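Uronate dehydrogenase (Agrobacterium tumefaciens, PDB 3RFX) catalyses the NAD-dependent oxidation of uronic acids, the reaction of EC 1.1.1.203, and belongs to the Rossmann-fold NAD-dependent epimerase/dehydratase family. Local coordinates at residues N56-M61 against Y92-A97; H101-I106 against F154-A159; R105-S110 against E190-A195. The protein carries 1 engineered substitution. One frame throughout, in Å; residues are numbered along the deposited sequence.

Interaction 1: residues N56-M61 against Y92-A97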
loop_
_atom_site.group_PDB
_atom_site.type_symbol
_atom_site.label_atom_id
_atom_site.label_comp_id
_atom_site.label_asym_id
_atom_site.label_seq_id
_atom_site.Cartn_x
_atom_site.Cartn_y
_atom_site.Cartn_z
ATOM N N ASN A 56 -5.338 -45.124 -5.592
ATOM C CA ASN A 56 -4.568 -46.038 -6.428
ATOM C C ASN A 56 -4.771 -45.755 -7.904
ATOM O O ASN A 56 -3.826 -45.785 -8.687
ATOM C CB ASN A 56 -4.923 -47.497 -6.123
ATOM C CG ASN A 56 -4.419 -47.952 -4.765
ATOM O OD1 ASN A 56 -3.528 -47.334 -4.176
ATOM N ND2 ASN A 56 -4.986 -49.043 -4.263
ATOM N N ALA A 57 -6.011 -45.482 -8.295
ATOM C CA ALA A 57 -6.282 -45.169 -9.690
ATOM C C ALA A 57 -5.589 -43.865 -10.093
ATOM O O ALA A 57 -5.000 -43.770 -11.167
ATOM C CB ALA A 57 -7.779 -45.091 -9.942
ATOM N N VAL A 58 -5.660 -42.859 -9.228
ATOM C CA VAL A 58 -5.011 -41.580 -9.514
ATOM C C VAL A 58 -3.489 -41.733 -9.651
ATOM O O VAL A 58 -2.879 -41.188 -10.571
ATOM C CB VAL A 58 -5.370 -40.519 -8.452
ATOM C CG1 VAL A 58 -4.587 -39.241 -8.698
ATOM C CG2 VAL A 58 -6.870 -40.237 -8.494
ATOM N N ASN A 59 -2.883 -42.497 -8.749
ATOM C CA ASN A 59 -1.459 -42.809 -8.881
ATOM C C ASN A 59 -1.109 -43.356 -10.269
ATOM O O ASN A 59 -0.173 -42.882 -10.918
ATOM C CB ASN A 59 -1.016 -43.779 -7.782
ATOM C CG ASN A 59 0.492 -43.947 -7.732
ATOM O OD1 ASN A 59 1.095 -44.550 -8.627
ATOM N ND2 ASN A 59 1.111 -43.408 -6.687
ATOM N N ALA A 60 -1.874 -44.342 -10.736
ATOM C CA ALA A 60 -1.651 -44.915 -12.063
ATOM C C ALA A 60 -1.895 -43.900 -13.182
ATOM O O ALA A 60 -1.171 -43.866 -14.186
ATOM C CB ALA A 60 -2.521 -46.154 -12.257
ATOM N N MET A 61 -2.916 -43.065 -13.003
ATOM C CA MET A 61 -3.243 -42.029 -13.975
ATOM C C MET A 61 -2.062 -41.082 -14.181
ATOM O O MET A 61 -1.725 -40.716 -15.309
ATOM C CB MET A 61 -4.476 -41.243 -13.502
ATOM C CG MET A 61 -4.965 -40.180 -14.478
ATOM S SD MET A 61 -6.311 -39.217 -13.756
ATOM C CE MET A 61 -5.514 -38.598 -12.276
ATOM N N TYR A 92 -6.214 -33.944 -3.016
ATOM C CA TYR A 92 -5.203 -34.614 -2.207
ATOM C C TYR A 92 -4.564 -35.768 -2.995
ATOM O O TYR A 92 -3.339 -35.866 -3.092
ATOM C CB TYR A 92 -5.791 -35.104 -0.885
ATOM C CG TYR A 92 -4.828 -35.978 -0.107
ATOM C CD1 TYR A 92 -3.748 -35.419 0.575
ATOM C CD2 TYR A 92 -4.982 -37.361 -0.082
ATOM C CE1 TYR A 92 -2.860 -36.216 1.274
ATOM C CE2 TYR A 92 -4.110 -38.163 0.615
ATOM C CZ TYR A 92 -3.045 -37.587 1.290
ATOM O OH TYR A 92 -2.163 -38.385 1.980
ATOM N N ASN A 93 -5.394 -36.627 -3.581
ATOM C CA ASN A 93 -4.879 -37.760 -4.350
ATOM C C ASN A 93 -4.026 -37.339 -5.541
ATOM O O ASN A 93 -3.009 -37.967 -5.847
ATOM C CB ASN A 93 -6.030 -38.666 -4.817
ATOM C CG ASN A 93 -6.706 -39.377 -3.665
ATOM O OD1 ASN A 93 -6.125 -39.515 -2.586
ATOM N ND2 ASN A 93 -7.944 -39.834 -3.883
ATOM N N LEU A 94 -4.437 -36.282 -6.231
ATOM C CA LEU A 94 -3.662 -35.816 -7.368
ATOM C C LEU A 94 -2.277 -35.333 -6.923
ATOM O O LEU A 94 -1.280 -35.638 -7.576
ATOM C CB LEU A 94 -4.376 -34.678 -8.104
ATOM C CG LEU A 94 -3.680 -34.230 -9.391
ATOM C CD1 LEU A 94 -3.943 -35.233 -10.507
ATOM C CD2 LEU A 94 -4.155 -32.831 -9.804
ATOM N N TYR A 95 -2.221 -34.570 -5.831
ATOM C CA TYR A 95 -0.938 -34.014 -5.372
ATOM C C TYR A 95 0.001 -35.097 -4.825
ATOM O O TYR A 95 1.210 -35.086 -5.095
ATOM C CB TYR A 95 -1.127 -32.810 -4.414
ATOM C CG TYR A 95 -1.261 -31.554 -5.248
ATOM C CD1 TYR A 95 -0.165 -30.737 -5.490
ATOM C CD2 TYR A 95 -2.461 -31.257 -5.898
ATOM C CE1 TYR A 95 -0.266 -29.618 -6.313
ATOM C CE2 TYR A 95 -2.575 -30.145 -6.722
ATOM C CZ TYR A 95 -1.481 -29.332 -6.929
ATOM O OH TYR A 95 -1.594 -28.237 -7.752
ATOM N N GLU A 96 -0.569 -36.046 -4.095
ATOM C CA GLU A 96 0.193 -37.203 -3.633
ATOM C C GLU A 96 0.743 -38.025 -4.802
ATOM O O GLU A 96 1.896 -38.481 -4.775
ATOM C CB GLU A 96 -0.651 -38.058 -2.686
ATOM C CG GLU A 96 -0.606 -37.561 -1.260
ATOM C CD GLU A 96 0.821 -37.466 -0.742
ATOM O OE1 GLU A 96 1.427 -38.525 -0.486
ATOM O OE2 GLU A 96 1.355 -36.341 -0.615
ATOM N N ALA A 97 -0.068 -38.197 -5.842
ATOM C CA ALA A 97 0.361 -38.961 -7.004
ATOM C C ALA A 97 1.486 -38.247 -7.741
ATOM O O ALA A 97 2.461 -38.868 -8.178
ATOM C CB ALA A 97 -0.805 -39.221 -7.929
#
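The residues Asn59 and Asn93 touch across this helix pair through carbon, not through their flat amides: CB of Asn93 lies 4.1 Å from CG2 of Val58, and CA of Asn59 lies 3.8 Å from CB of Ala97. Their polar ends turn to other partners, Asn59 OD1 to His101 NE2 and Asn93 ND2 to Leu52 O. Tyr92, which does not touch helix 55-62, carries CG of Glu96 on one ring face, 3.5 Å above the plane and shifted toward the rim; this ring also stacks with Phe80 of the second subunit.

Val58 does most of the touching. Its CG1 stands anti to its own nitrogen (chi1 175°) and is thereby aimed at the backbone of residues 93-94, 3.5 Å from Asn93 O and 3.8 Å from Leu94 CA. The same methyl meets CB of Ala97 at 3.9 Å, so a single branch spans one turn of the partner helix. Met61 reaches in from the side: the bend at chi3 (57°) brings CE to 4.1 Å from CD1 of Leu94.

The small Ala97 side chain suits an axis separation of 8.6 Å at a crossing angle of -46°. Such packing of neighbouring helices on one face of a parallel sheet is characteristic of the Rossmann fold, where helices 55-62 and 80-100 belong to successive beta-alpha-beta crossovers.

Interaction 2: residues H101-I106 against F154-A159. With PO4 (phosphate ion), chain E.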
loop_
_atom_site.group_PDB
_atom_site.type_symbol
_atom_site.label_atom_id
_atom_site.label_comp_id
_atom_site.label_asym_id
_atom_site.label_seq_id
_atom_site.Cartn_x
_atom_site.Cartn_y
_atom_site.Cartn_z
ATOM N N HIS A 101 5.621 -39.283 -8.412
ATOM C CA HIS A 101 6.047 -39.505 -9.789
ATOM C C HIS A 101 6.751 -38.319 -10.453
ATOM O O HIS A 101 6.475 -37.996 -11.606
ATOM C CB HIS A 101 4.867 -39.999 -10.647
ATOM C CG HIS A 101 4.339 -41.331 -10.214
ATOM N ND1 HIS A 101 4.945 -42.518 -10.567
ATOM C CD2 HIS A 101 3.298 -41.664 -9.415
ATOM C CE1 HIS A 101 4.284 -43.526 -10.022
ATOM N NE2 HIS A 101 3.281 -43.034 -9.318
ATOM N N GLY A 102 7.670 -37.685 -9.733
ATOM C CA GLY A 102 8.544 -36.696 -10.342
ATOM C C GLY A 102 8.027 -35.265 -10.325
ATOM O O GLY A 102 8.633 -34.380 -10.934
ATOM N N GLN A 103 6.921 -35.047 -9.617
ATOM C CA GLN A 103 6.308 -33.720 -9.493
ATOM C C GLN A 103 6.130 -33.020 -10.831
ATOM O O GLN A 103 6.609 -31.904 -11.026
ATOM C CB GLN A 103 7.091 -32.847 -8.493
ATOM C CG GLN A 103 7.095 -33.468 -7.115
ATOM C CD GLN A 103 7.848 -32.681 -6.054
ATOM O OE1 GLN A 103 7.892 -33.100 -4.897
ATOM N NE2 GLN A 103 8.429 -31.548 -6.431
ATOM N N PRO A 104 5.419 -33.671 -11.765
ATOM C CA PRO A 104 5.122 -33.018 -13.039
ATOM C C PRO A 104 4.394 -31.696 -12.756
ATOM O O PRO A 104 3.554 -31.645 -11.853
ATOM C CB PRO A 104 4.165 -34.010 -13.718
ATOM C CG PRO A 104 3.548 -34.763 -12.578
ATOM C CD PRO A 104 4.683 -34.936 -11.613
ATOM N N ARG A 105 4.737 -30.654 -13.499
ATOM C CA ARG A 105 4.124 -29.340 -13.324
ATOM C C ARG A 105 2.614 -29.421 -13.578
ATOM O O ARG A 105 2.174 -30.115 -14.499
ATOM C CB ARG A 105 4.776 -28.353 -14.289
ATOM C CG ARG A 105 4.318 -26.910 -14.149
ATOM C CD ARG A 105 5.210 -25.992 -14.965
ATOM N NE ARG A 105 6.540 -25.854 -14.359
ATOM C CZ ARG A 105 7.519 -25.129 -14.890
ATOM N NH1 ARG A 105 7.314 -24.482 -16.026
ATOM N NH2 ARG A 105 8.707 -25.046 -14.282
ATOM N N ILE A 106 1.838 -28.700 -12.766
ATOM C CA ILE A 106 0.376 -28.749 -12.832
ATOM C C ILE A 106 -0.245 -27.407 -13.231
ATOM O O ILE A 106 0.117 -26.362 -12.689
ATOM C CB ILE A 106 -0.204 -29.168 -11.478
ATOM C CG1 ILE A 106 0.259 -30.588 -11.129
ATOM C CG2 ILE A 106 -1.750 -29.075 -11.469
ATOM C CD1 ILE A 106 0.053 -30.944 -9.683
ATOM N N PHE A 154 7.640 -29.131 -0.824
ATOM C CA PHE A 154 8.274 -30.093 -1.728
ATOM C C PHE A 154 8.760 -29.476 -3.035
ATOM O O PHE A 154 9.476 -30.119 -3.804
ATOM C CB PHE A 154 7.302 -31.232 -2.064
ATOM C CG PHE A 154 6.814 -31.980 -0.867
ATOM C CD1 PHE A 154 7.673 -32.801 -0.151
ATOM C CD2 PHE A 154 5.492 -31.871 -0.457
ATOM C CE1 PHE A 154 7.219 -33.496 0.951
ATOM C CE2 PHE A 154 5.033 -32.556 0.640
ATOM C CZ PHE A 154 5.895 -33.376 1.349
ATOM N N GLY A 155 8.360 -28.237 -3.305
ATOM C CA GLY A 155 8.753 -27.584 -4.540
ATOM C C GLY A 155 7.877 -27.911 -5.743
ATOM O O GLY A 155 8.201 -27.551 -6.876
ATOM N N GLN A 156 6.772 -28.607 -5.510
ATOM C CA GLN A 156 5.813 -28.889 -6.584
ATOM C C GLN A 156 5.288 -27.561 -7.158
ATOM O O GLN A 156 4.813 -26.715 -6.405
ATOM C CB GLN A 156 4.649 -29.715 -6.028
ATOM C CG GLN A 156 3.442 -29.850 -6.975
ATOM C CD GLN A 156 3.719 -30.747 -8.164
ATOM O OE1 GLN A 156 4.035 -31.926 -7.993
ATOM N NE2 GLN A 156 3.600 -30.199 -9.378
ATOM N N GLU A 157 5.382 -27.375 -8.472
ATOM C CA GLU A 157 4.940 -26.128 -9.100
ATOM C C GLU A 157 3.555 -26.257 -9.734
ATOM O O GLU A 157 3.247 -27.255 -10.394
ATOM C CB GLU A 157 5.951 -25.663 -10.154
ATOM C CG GLU A 157 7.341 -25.363 -9.576
ATOM C CD GLU A 157 8.298 -24.821 -10.625
ATOM O OE1 GLU A 157 8.724 -25.600 -11.499
ATOM O OE2 GLU A 157 8.603 -23.613 -10.592
ATOM N N THR A 158 2.734 -25.228 -9.537
ATOM C CA THR A 158 1.341 -25.237 -9.995
ATOM C C THR A 158 0.965 -23.823 -10.431
ATOM O O THR A 158 1.272 -22.857 -9.732
ATOM C CB THR A 158 0.374 -25.626 -8.840
ATOM O OG1 THR A 158 0.700 -26.924 -8.317
ATOM C CG2 THR A 158 -1.099 -25.602 -9.303
ATOM N N ALA A 159 0.309 -23.695 -11.576
ATOM C CA ALA A 159 -0.344 -22.432 -11.933
ATOM C C ALA A 159 -1.782 -22.499 -11.433
ATOM O O ALA A 159 -2.534 -23.376 -11.845
ATOM C CB ALA A 159 -0.327 -22.224 -13.448
HETATM P P PO4 E . 8.096 -42.265 -12.276
HETATM O O1 PO4 E . 7.556 -42.627 -10.916
HETATM O O2 PO4 E . 8.988 -41.053 -12.153
HETATM O O3 PO4 E . 8.921 -43.417 -12.797
HETATM O O4 PO4 E . 6.939 -41.977 -13.220
HETATM O O HOH W 1 6.853 -29.244 -10.223
HETATM O O HOH W 2 9.090 -29.897 -8.782
HETATM O O HOH W 3 7.788 -27.819 -12.443
#
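Gln156 and Pro104 meet through a side-chain amide that spends both its N-H groups on backbone carbonyls. Gln156 NE2 donates to Pro104 O at 2.9 Å and to Glu157 O at 3.1 Å, each acceptor close to the amide plane, although the donor stands well above both carbonyl planes. The turn at chi2 (71°) folds the chain back to reach them. Glu157 O is thus gripped twice, since Ile106 N also donates to it at 3.1 Å.

The Ile106 N bond belongs to the parallel ladder of the Rossmann sheet: Ile106 pairs with Thr158, joining strand 105-111 to its neighbour 158-163, and Ala159 N completes the pattern at 2.9 Å from Ile106 O. Thr158 OG1 shares a hydrogen bond with Tyr95 OH.

Nearer the surface, Gln103 NE2 donates to Phe154 O at 3.2 Å and to a water shared with Gly155 O, while another water links Gln103 O to Glu157 N. Arg105 NH2 forms a 2.8 Å salt bridge with Glu157 OE1, met from above the carboxylate, the two planar groups standing 83° apart; Arg105 NH1 donates to Ala195 O and Val192 O. A third water bridges Arg105 NE to Glu157 OE1; Glu157 OE2 accepts from Leu198 N and Gly199 N. At the far end His101 ND1 donates a hydrogen bond to O1 of a phosphate, probably from the crystallisation liquor, at 2.6 Å and at the edge of the imidazole.

Interaction 3: residues R105-S110 against E190-A195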
loop_
_atom_site.group_PDB
_atom_site.type_symbol
_atom_site.label_atom_id
_atom_site.label_comp_id
_atom_site.label_asym_id
_atom_site.label_seq_id
_atom_site.Cartn_x
_atom_site.Cartn_y
_atom_site.Cartn_z
ATOM N N ARG A 105 4.737 -30.654 -13.499
ATOM C CA ARG A 105 4.124 -29.340 -13.324
ATOM C C ARG A 105 2.614 -29.421 -13.578
ATOM O O ARG A 105 2.174 -30.115 -14.499
ATOM C CB ARG A 105 4.776 -28.353 -14.289
ATOM C CG ARG A 105 4.318 -26.910 -14.149
ATOM C CD ARG A 105 5.210 -25.992 -14.965
ATOM N NE ARG A 105 6.540 -25.854 -14.359
ATOM C CZ ARG A 105 7.519 -25.129 -14.890
ATOM N NH1 ARG A 105 7.314 -24.482 -16.026
ATOM N NH2 ARG A 105 8.707 -25.046 -14.282
ATOM N N ILE A 106 1.838 -28.700 -12.766
ATOM C CA ILE A 106 0.376 -28.749 -12.832
ATOM C C ILE A 106 -0.245 -27.407 -13.231
ATOM O O ILE A 106 0.117 -26.362 -12.689
ATOM C CB ILE A 106 -0.204 -29.168 -11.478
ATOM C CG1 ILE A 106 0.259 -30.588 -11.129
ATOM C CG2 ILE A 106 -1.750 -29.075 -11.469
ATOM C CD1 ILE A 106 0.053 -30.944 -9.683
ATOM N N VAL A 107 -1.154 -27.436 -14.200
ATOM C CA VAL A 107 -2.056 -26.299 -14.418
ATOM C C VAL A 107 -3.366 -26.666 -13.729
ATOM O O VAL A 107 -4.049 -27.600 -14.144
ATOM C CB VAL A 107 -2.292 -26.008 -15.916
ATOM C CG1 VAL A 107 -3.353 -24.903 -16.109
ATOM C CG2 VAL A 107 -1.000 -25.595 -16.597
ATOM N N PHE A 108 -3.695 -25.964 -12.652
ATOM C CA PHE A 108 -4.907 -26.247 -11.895
ATOM C C PHE A 108 -6.049 -25.337 -12.345
ATOM O O PHE A 108 -5.897 -24.121 -12.370
ATOM C CB PHE A 108 -4.646 -26.038 -10.402
ATOM C CG PHE A 108 -5.870 -26.165 -9.537
ATOM C CD1 PHE A 108 -6.724 -27.251 -9.667
ATOM C CD2 PHE A 108 -6.156 -25.211 -8.571
ATOM C CE1 PHE A 108 -7.844 -27.381 -8.855
ATOM C CE2 PHE A 108 -7.281 -25.335 -7.755
ATOM C CZ PHE A 108 -8.117 -26.423 -7.893
ATOM N N ALA A 109 -7.187 -25.929 -12.701
ATOM C CA ALA A 109 -8.386 -25.141 -12.991
ATOM C C ALA A 109 -9.032 -24.677 -11.690
ATOM O O ALA A 109 -9.890 -25.362 -11.139
ATOM C CB ALA A 109 -9.384 -25.962 -13.808
ATOM N N SER A 110 -8.591 -23.539 -11.169
ATOM C CA SER A 110 -9.294 -22.921 -10.061
ATOM C C SER A 110 -10.463 -22.153 -10.682
ATOM O O SER A 110 -10.844 -22.406 -11.830
ATOM C CB SER A 110 -8.376 -21.979 -9.272
ATOM O OG SER A 110 -9.004 -21.541 -8.073
ATOM N N GLU A 190 0.613 -23.106 -22.637
ATOM C CA GLU A 190 1.927 -23.193 -23.282
ATOM C C GLU A 190 2.988 -22.384 -22.523
ATOM O O GLU A 190 4.123 -22.838 -22.335
ATOM C CB GLU A 190 1.836 -22.762 -24.750
ATOM C CG GLU A 190 0.920 -23.694 -25.554
ATOM C CD GLU A 190 0.561 -23.164 -26.929
ATOM O OE1 GLU A 190 0.689 -21.940 -27.162
ATOM O OE2 GLU A 190 0.131 -23.979 -27.775
ATOM N N ALA A 191 2.604 -21.198 -22.068
ATOM C CA ALA A 191 3.505 -20.335 -21.314
ATOM C C ALA A 191 3.861 -20.950 -19.967
ATOM O O ALA A 191 5.002 -20.843 -19.515
ATOM C CB ALA A 191 2.884 -18.940 -21.125
ATOM N N VAL A 192 2.895 -21.602 -19.329
ATOM C CA VAL A 192 3.142 -22.206 -18.023
ATOM C C VAL A 192 4.152 -23.357 -18.128
ATOM O O VAL A 192 5.066 -23.476 -17.300
ATOM C CB VAL A 192 1.836 -22.707 -17.366
ATOM C CG1 VAL A 192 2.150 -23.648 -16.189
ATOM C CG2 VAL A 192 0.985 -21.526 -16.914
ATOM N N PHE A 193 3.997 -24.199 -19.147
ATOM C CA PHE A 193 4.927 -25.321 -19.318
ATOM C C PHE A 193 6.313 -24.935 -19.847
ATOM O O PHE A 193 7.286 -25.645 -19.593
ATOM C CB PHE A 193 4.306 -26.454 -20.152
ATOM C CG PHE A 193 3.240 -27.217 -19.421
ATOM C CD1 PHE A 193 3.543 -27.905 -18.254
ATOM C CD2 PHE A 193 1.937 -27.241 -19.887
ATOM C CE1 PHE A 193 2.565 -28.598 -17.565
ATOM C CE2 PHE A 193 0.957 -27.941 -19.204
ATOM C CZ PHE A 193 1.271 -28.614 -18.042
ATOM N N ARG A 194 6.412 -23.821 -20.568
ATOM C CA ARG A 194 7.697 -23.400 -21.131
ATOM C C ARG A 194 8.603 -22.698 -20.108
ATOM O O ARG A 194 9.817 -22.628 -20.300
ATOM C CB ARG A 194 7.491 -22.473 -22.335
ATOM C CG ARG A 194 7.312 -21.011 -21.945
ATOM C CD ARG A 194 6.880 -20.118 -23.102
ATOM N NE ARG A 194 6.560 -18.772 -22.621
ATOM C CZ ARG A 194 5.886 -17.860 -23.314
ATOM N NH1 ARG A 194 5.448 -18.133 -24.540
ATOM N NH2 ARG A 194 5.643 -16.672 -22.777
ATOM N N ALA A 195 8.019 -22.163 -19.037
ATOM C CA ALA A 195 8.791 -21.368 -18.080
ATOM C C ALA A 195 9.838 -22.194 -17.324
ATOM O O ALA A 195 9.517 -23.214 -16.735
ATOM C CB ALA A 195 7.858 -20.673 -17.088
#
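In this Rossmann fold, helix 182-194 packs on the face of the parallel sheet to which Arg105 and Val107 point, and its C-terminal end is gripped by the Arg105 guanidinium. The short segments run nearly antiparallel, 154° between their directions with 9.2 Å between axes, as expected for a helix lying along a strand. Ile106 and Phe108 point the other way, to the face covered by helix 80-100.

Arg105 NH1 donates twice. Its bond to Ala195 O, 2.6 Å, is fairly straight, lies in the guanidinium plane and uses a lone pair in the carbonyl plane. The other, to Val192 O at 2.8 Å, meets that carbonyl almost end-on but is tilted from the guanidinium plane. The bend at chi3 (-72°) swings the group over to these two oxygens, and a weak bond from NH2 to Ala195 O adds to the hold. The carbonyl end of the helix probably favours a cationic group here, with Val192 in its last turn and Ala195 just beyond it. Arg105 NH2 also has Glu157 for a partner.

Further along the strand the contact is mainly apolar. CG2 of Val107 touches CG1 of Val192 at 3.7 Å and CE2 of Phe193 at 4.0 Å. The Phe193 ring slides antiparallel past the arginine side chain, the ring and guanidinium planes only 6° apart. CE1 of the ring lies 4.0 Å from CB of Arg105, and that same ring carbon presents the ring's edge, in plane, to Arg105 O at 3.4 Å.

How the interactions relate
Interaction 1 closes before the other two open; interactions 2 and 3 both use strand 105-111 and share Arg105 and Ile106. Their centres lie about 10 Å apart, while that of interaction 1 is about 13 Å from interaction 2 and about 18 Å from interaction 3. Helix 80-100 is followed, after a short loop, by strand 105-111, and Tyr95 joins the first region to the others by packing its ring on Ile106 CD1. Strand 105-111 is therefore held between neighbouring strands 67-70 and 158-163, with helix 80-100 over one face and helix 182-194 over the other, the layered alpha/beta/alpha build of the NAD-binding fold.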